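Long-range contact in glutamate racemase (Escherichia coli, PDB 2JFN), which belongs to the aspartate/glutamate racemase family and is built of helices packed around largely parallel beta sheets: residues A251-E264 and L270-V283. Sequence-based numbering, arbitrary orientation.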
loop_
_atom_site.group_PDB
_atom_site.type_symbol
_atom_site.label_atom_id
_atom_site.label_comp_id
_atom_site.label_asym_id
_atom_site.label_seq_id
_atom_site.Cartn_x
_atom_site.Cartn_y
_atom_site.Cartn_z
ATOM N N ALA A 251 -12.729 -11.983 -15.676
ATOM C CA ALA A 251 -12.221 -10.618 -15.708
ATOM C C ALA A 251 -11.791 -10.185 -14.309
ATOM O O ALA A 251 -12.160 -10.813 -13.319
ATOM C CB ALA A 251 -13.293 -9.678 -16.236
ATOM N N ASN A 252 -11.012 -9.110 -14.236
ATOM C CA ASN A 252 -10.538 -8.600 -12.956
ATOM C C ASN A 252 -11.724 -8.218 -12.086
ATOM O O ASN A 252 -12.729 -7.721 -12.583
ATOM C CB ASN A 252 -9.647 -7.371 -13.151
ATOM C CG ASN A 252 -8.440 -7.658 -14.009
ATOM O OD1 ASN A 252 -7.914 -8.772 -14.011
ATOM N ND2 ASN A 252 -7.978 -6.647 -14.732
ATOM N N ILE A 253 -11.602 -8.440 -10.786
ATOM C CA ILE A 253 -12.697 -8.110 -9.882
ATOM C C ILE A 253 -12.212 -7.456 -8.586
ATOM O O ILE A 253 -11.102 -7.722 -8.112
ATOM C CB ILE A 253 -13.509 -9.387 -9.551
ATOM C CG1 ILE A 253 -14.727 -9.042 -8.695
ATOM C CG2 ILE A 253 -12.628 -10.390 -8.832
ATOM C CD1 ILE A 253 -15.577 -10.250 -8.364
ATOM N N ALA A 254 -13.044 -6.575 -8.035
ATOM C CA ALA A 254 -12.726 -5.897 -6.787
ATOM C C ALA A 254 -13.697 -6.390 -5.718
ATOM O O ALA A 254 -14.892 -6.560 -5.985
ATOM C CB ALA A 254 -12.849 -4.380 -6.953
ATOM N N PHE A 255 -13.174 -6.635 -4.522
ATOM C CA PHE A 255 -13.980 -7.093 -3.391
ATOM C C PHE A 255 -13.947 -6.088 -2.240
ATOM O O PHE A 255 -12.881 -5.598 -1.859
ATOM C CB PHE A 255 -13.452 -8.413 -2.823
ATOM C CG PHE A 255 -13.768 -9.625 -3.652
ATOM C CD1 PHE A 255 -12.748 -10.488 -4.041
ATOM C CD2 PHE A 255 -15.078 -9.927 -4.007
ATOM C CE1 PHE A 255 -13.022 -11.639 -4.773
ATOM C CE2 PHE A 255 -15.371 -11.080 -4.741
ATOM C CZ PHE A 255 -14.338 -11.938 -5.127
ATOM N N CYS A 256 -15.110 -5.777 -1.682
ATOM C CA CYS A 256 -15.152 -4.909 -0.509
ATOM C C CYS A 256 -15.681 -5.844 0.583
ATOM O O CYS A 256 -16.184 -6.930 0.275
ATOM C CB CYS A 256 -16.087 -3.712 -0.722
ATOM S SG CYS A 256 -17.801 -4.124 -1.091
ATOM N N MET A 257 -15.563 -5.459 1.849
ATOM C CA MET A 257 -16.054 -6.337 2.913
ATOM C C MET A 257 -17.491 -5.998 3.305
ATOM O O MET A 257 -18.148 -6.761 4.012
ATOM C CB MET A 257 -15.132 -6.270 4.138
ATOM C CG MET A 257 -13.675 -6.639 3.840
ATOM S SD MET A 257 -13.454 -8.162 2.856
ATOM C CE MET A 257 -12.329 -7.574 1.568
ATOM N N ALA A 258 -17.974 -4.860 2.824
ATOM C CA ALA A 258 -19.338 -4.422 3.094
ATOM C C ALA A 258 -19.757 -3.500 1.961
ATOM O O ALA A 258 -19.035 -2.567 1.614
ATOM C CB ALA A 258 -19.412 -3.681 4.427
ATOM N N MET A 259 -20.919 -3.770 1.380
ATOM C CA MET A 259 -21.418 -2.956 0.282
ATOM C C MET A 259 -22.047 -1.699 0.867
ATOM O O MET A 259 -23.264 -1.609 1.027
ATOM C CB MET A 259 -22.444 -3.750 -0.527
ATOM C CG MET A 259 -22.751 -3.168 -1.893
ATOM S SD MET A 259 -21.293 -3.078 -2.952
ATOM C CE MET A 259 -21.097 -4.769 -3.433
ATOM N N THR A 260 -21.196 -0.735 1.199
ATOM C CA THR A 260 -21.620 0.528 1.784
ATOM C C THR A 260 -21.578 1.631 0.737
ATOM O O THR A 260 -21.032 1.447 -0.353
ATOM C CB THR A 260 -20.668 0.954 2.907
ATOM O OG1 THR A 260 -19.383 1.253 2.341
ATOM C CG2 THR A 260 -20.521 -0.151 3.936
ATOM N N PRO A 261 -22.153 2.798 1.052
ATOM C CA PRO A 261 -22.112 3.873 0.062
ATOM C C PRO A 261 -20.659 4.249 -0.229
ATOM O O PRO A 261 -20.301 4.514 -1.371
ATOM C CB PRO A 261 -22.889 4.998 0.743
ATOM C CG PRO A 261 -23.920 4.234 1.541
ATOM C CD PRO A 261 -23.085 3.129 2.150
ATOM N N GLY A 262 -19.822 4.255 0.809
ATOM C CA GLY A 262 -18.419 4.591 0.624
ATOM C C GLY A 262 -17.712 3.664 -0.354
ATOM O O GLY A 262 -17.006 4.118 -1.251
ATOM N N ALA A 263 -17.897 2.361 -0.184
ATOM C CA ALA A 263 -17.284 1.387 -1.072
ATOM C C ALA A 263 -17.833 1.540 -2.488
ATOM O O ALA A 263 -17.089 1.483 -3.468
ATOM C CB ALA A 263 -17.547 -0.025 -0.563
ATOM N N GLU A 264 -19.144 1.736 -2.589
ATOM C CA GLU A 264 -19.793 1.881 -3.888
ATOM C C GLU A 264 -19.280 3.109 -4.638
ATOM O O GLU A 264 -19.149 3.086 -5.863
ATOM C CB GLU A 264 -21.315 1.946 -3.691
ATOM C CG GLU A 264 -21.864 0.694 -3.021
ATOM C CD GLU A 264 -23.238 0.879 -2.392
ATOM O OE1 GLU A 264 -23.635 2.026 -2.114
ATOM O OE2 GLU A 264 -23.913 -0.142 -2.152
ATOM N N LEU A 270 -12.341 2.346 -9.522
ATOM C CA LEU A 270 -11.971 0.948 -9.649
ATOM C C LEU A 270 -12.061 0.525 -11.118
ATOM O O LEU A 270 -11.203 -0.208 -11.622
ATOM C CB LEU A 270 -12.888 0.070 -8.781
ATOM C CG LEU A 270 -12.677 0.159 -7.259
ATOM C CD1 LEU A 270 -13.770 -0.618 -6.538
ATOM C CD2 LEU A 270 -11.304 -0.402 -6.897
ATOM N N GLN A 271 -13.096 0.996 -11.811
ATOM C CA GLN A 271 -13.278 0.657 -13.219
ATOM C C GLN A 271 -12.164 1.261 -14.077
ATOM O O GLN A 271 -11.659 0.603 -14.987
ATOM C CB GLN A 271 -14.668 1.108 -13.694
ATOM C CG GLN A 271 -15.777 0.178 -13.192
ATOM C CD GLN A 271 -17.184 0.654 -13.536
ATOM O OE1 GLN A 271 -18.129 -0.139 -13.548
ATOM N NE2 GLN A 271 -17.331 1.945 -13.801
ATOM N N ARG A 272 -11.773 2.498 -13.777
ATOM C CA ARG A 272 -10.679 3.143 -14.502
ATOM C C ARG A 272 -9.383 2.355 -14.284
ATOM O O ARG A 272 -8.509 2.330 -15.154
ATOM C CB ARG A 272 -10.478 4.593 -14.037
ATOM C CG ARG A 272 -11.424 5.600 -14.690
ATOM C CD ARG A 272 -10.879 7.028 -14.603
ATOM N NE ARG A 272 -10.938 7.579 -13.251
ATOM C CZ ARG A 272 -12.066 7.919 -12.630
ATOM N NH1 ARG A 272 -13.237 7.770 -13.243
ATOM N NH2 ARG A 272 -12.025 8.406 -11.393
ATOM N N TYR A 273 -9.263 1.711 -13.123
ATOM C CA TYR A 273 -8.081 0.909 -12.806
ATOM C C TYR A 273 -8.094 -0.475 -13.455
ATOM O O TYR A 273 -7.087 -1.182 -13.437
ATOM C CB TYR A 273 -7.915 0.745 -11.289
ATOM C CG TYR A 273 -7.059 1.811 -10.641
ATOM C CD1 TYR A 273 -7.633 2.931 -10.040
ATOM C CD2 TYR A 273 -5.667 1.703 -10.639
ATOM C CE1 TYR A 273 -6.844 3.917 -9.455
ATOM C CE2 TYR A 273 -4.869 2.682 -10.055
ATOM C CZ TYR A 273 -5.461 3.785 -9.467
ATOM O OH TYR A 273 -4.673 4.755 -8.895
ATOM N N GLY A 274 -9.226 -0.871 -14.026
ATOM C CA GLY A 274 -9.282 -2.170 -14.673
ATOM C C GLY A 274 -10.153 -3.212 -13.992
ATOM O O GLY A 274 -10.123 -4.383 -14.366
ATOM N N PHE A 275 -10.918 -2.802 -12.987
ATOM C CA PHE A 275 -11.807 -3.730 -12.292
ATOM C C PHE A 275 -13.227 -3.370 -12.699
ATOM O O PHE A 275 -13.764 -2.351 -12.270
ATOM C CB PHE A 275 -11.649 -3.612 -10.772
ATOM C CG PHE A 275 -10.257 -3.901 -10.286
ATOM C CD1 PHE A 275 -9.349 -2.866 -10.075
ATOM C CD2 PHE A 275 -9.839 -5.210 -10.082
ATOM C CE1 PHE A 275 -8.039 -3.133 -9.667
ATOM C CE2 PHE A 275 -8.535 -5.490 -9.675
ATOM C CZ PHE A 275 -7.632 -4.447 -9.468
ATOM N N GLU A 276 -13.821 -4.208 -13.540
ATOM C CA GLU A 276 -15.170 -3.971 -14.038
ATOM C C GLU A 276 -16.248 -4.086 -12.979
ATOM O O GLU A 276 -17.228 -3.336 -12.991
ATOM C CB GLU A 276 -15.490 -4.956 -15.164
ATOM C CG GLU A 276 -15.237 -6.413 -14.798
ATOM C CD GLU A 276 -16.248 -7.356 -15.426
ATOM O OE1 GLU A 276 -16.580 -7.173 -16.621
ATOM O OE2 GLU A 276 -16.706 -8.288 -14.729
ATOM N N THR A 277 -16.054 -5.019 -12.055
ATOM C CA THR A 277 -17.043 -5.273 -11.020
ATOM C C THR A 277 -16.535 -5.141 -9.588
ATOM O O THR A 277 -15.359 -5.377 -9.305
ATOM C CB THR A 277 -17.617 -6.701 -11.199
ATOM O OG1 THR A 277 -18.091 -6.853 -12.545
ATOM C CG2 THR A 277 -18.755 -6.958 -10.230
ATOM N N LEU A 278 -17.448 -4.754 -8.702
ATOM C CA LEU A 278 -17.183 -4.621 -7.276
ATOM C C LEU A 278 -18.220 -5.494 -6.577
ATOM O O LEU A 278 -19.423 -5.281 -6.741
ATOM C CB LEU A 278 -17.352 -3.174 -6.814
ATOM C CG LEU A 278 -17.348 -2.975 -5.296
ATOM C CD1 LEU A 278 -15.964 -3.273 -4.726
ATOM C CD2 LEU A 278 -17.751 -1.551 -4.972
ATOM N N GLU A 279 -17.759 -6.482 -5.819
ATOM C CA GLU A 279 -18.655 -7.378 -5.095
ATOM C C GLU A 279 -18.279 -7.444 -3.619
ATOM O O GLU A 279 -17.151 -7.119 -3.232
ATOM C CB GLU A 279 -18.595 -8.800 -5.671
ATOM C CG GLU A 279 -19.137 -8.959 -7.085
ATOM C CD GLU A 279 -19.038 -10.389 -7.587
ATOM O OE1 GLU A 279 -19.240 -10.614 -8.804
ATOM O OE2 GLU A 279 -18.763 -11.294 -6.770
ATOM N N LYS A 280 -19.234 -7.870 -2.799
ATOM C CA LYS A 280 -18.993 -8.014 -1.375
ATOM C C LYS A 280 -18.406 -9.394 -1.121
ATOM O O LYS A 280 -18.882 -10.389 -1.663
ATOM C CB LYS A 280 -20.293 -7.871 -0.578
ATOM C CG LYS A 280 -20.137 -8.291 0.884
ATOM C CD LYS A 280 -21.393 -8.027 1.685
ATOM C CE LYS A 280 -21.241 -8.503 3.124
ATOM N NZ LYS A 280 -22.404 -8.065 3.960
ATOM N N LEU A 281 -17.363 -9.449 -0.304
ATOM C CA LEU A 281 -16.735 -10.716 0.029
ATOM C C LEU A 281 -17.160 -11.120 1.437
ATOM O O LEU A 281 -17.079 -10.316 2.365
ATOM C CB LEU A 281 -15.214 -10.587 -0.025
ATOM C CG LEU A 281 -14.428 -11.855 0.311
ATOM C CD1 LEU A 281 -14.630 -12.892 -0.784
ATOM C CD2 LEU A 281 -12.951 -11.510 0.460
ATOM N N ALA A 282 -17.619 -12.357 1.591
ATOM C CA ALA A 282 -18.041 -12.854 2.900
ATOM C C ALA A 282 -16.809 -13.310 3.674
ATOM O O ALA A 282 -16.118 -14.237 3.254
ATOM C CB ALA A 282 -19.015 -14.021 2.730
ATOM N N VAL A 283 -16.544 -12.663 4.805
ATOM C CA VAL A 283 -15.382 -12.992 5.628
ATOM C C VAL A 283 -15.756 -13.613 6.977
ATOM O O VAL A 283 -16.768 -13.247 7.578
ATOM C CB VAL A 283 -14.540 -11.730 5.898
ATOM C CG1 VAL A 283 -13.327 -12.083 6.736
ATOM C CG2 VAL A 283 -14.121 -11.097 4.583
HETATM O O HOH W 1 -15.313 -9.313 -12.759
HETATM O O HOH W 2 -17.484 -9.224 4.708
HETATM O O HOH W 3 -20.413 -6.840 5.959
HETATM O O HOH W 4 -22.872 -5.481 2.579
#
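Strands 253-256 and 277-280 pair in parallel, the axes of these short strands 4.6 Å apart at closest and 33° apart in direction. Helices 261-264 and 267-272 lie in the connection, making a beta-alpha-beta crossover. Strand 253-256 also pairs with strand 48-53, so the contact adds the last strand of the chain to the mixed sheet of an alpha/beta racemase domain. Four backbone bonds form the ladder: Ala254 N to Thr277 O, Glu279 N to Ala254 O, Cys256 N to Glu279 O, and Leu281 N to Cys256 O, the last 2.8 Å long.

Ile253, Phe255 and Glu279 share one face. Leu281 sets CD1 over the centre of the Phe255 ring, 4.2 Å from the centroid, in a CH-pi contact. The side chain of Glu279 lies alongside that of Phe255, with its carboxylate plane turned 71° from the ring. Ile253 CD1 comes from across, 3.5 Å from Glu279 CD. Arg82 of helix 65-82 forms a salt bridge with Glu279 OE2. Beyond the strand ends, Met257 bends at chi2 and chi3 and lies beside Leu281; its SD reaches Val283 CG2 at 3.5 Å.

On the other face Ala254 CB meets Leu270 CD1, Phe275 CB and Leu278 CD1. Leu278 also sends CD2 to Ala263 O, 3.5 Å away; its chi1 of 169° turns CG away from the backbone N.

Gly274, with positive phi, makes a Schellman motif after helix 267-272. The side chain of Asn252 links strand 48-53 to the turn after that helix: OD1 accepts from Tyr49 N, while ND2 donates to Gly274 O at 3.1 Å, the oxygen lying close to the amide plane.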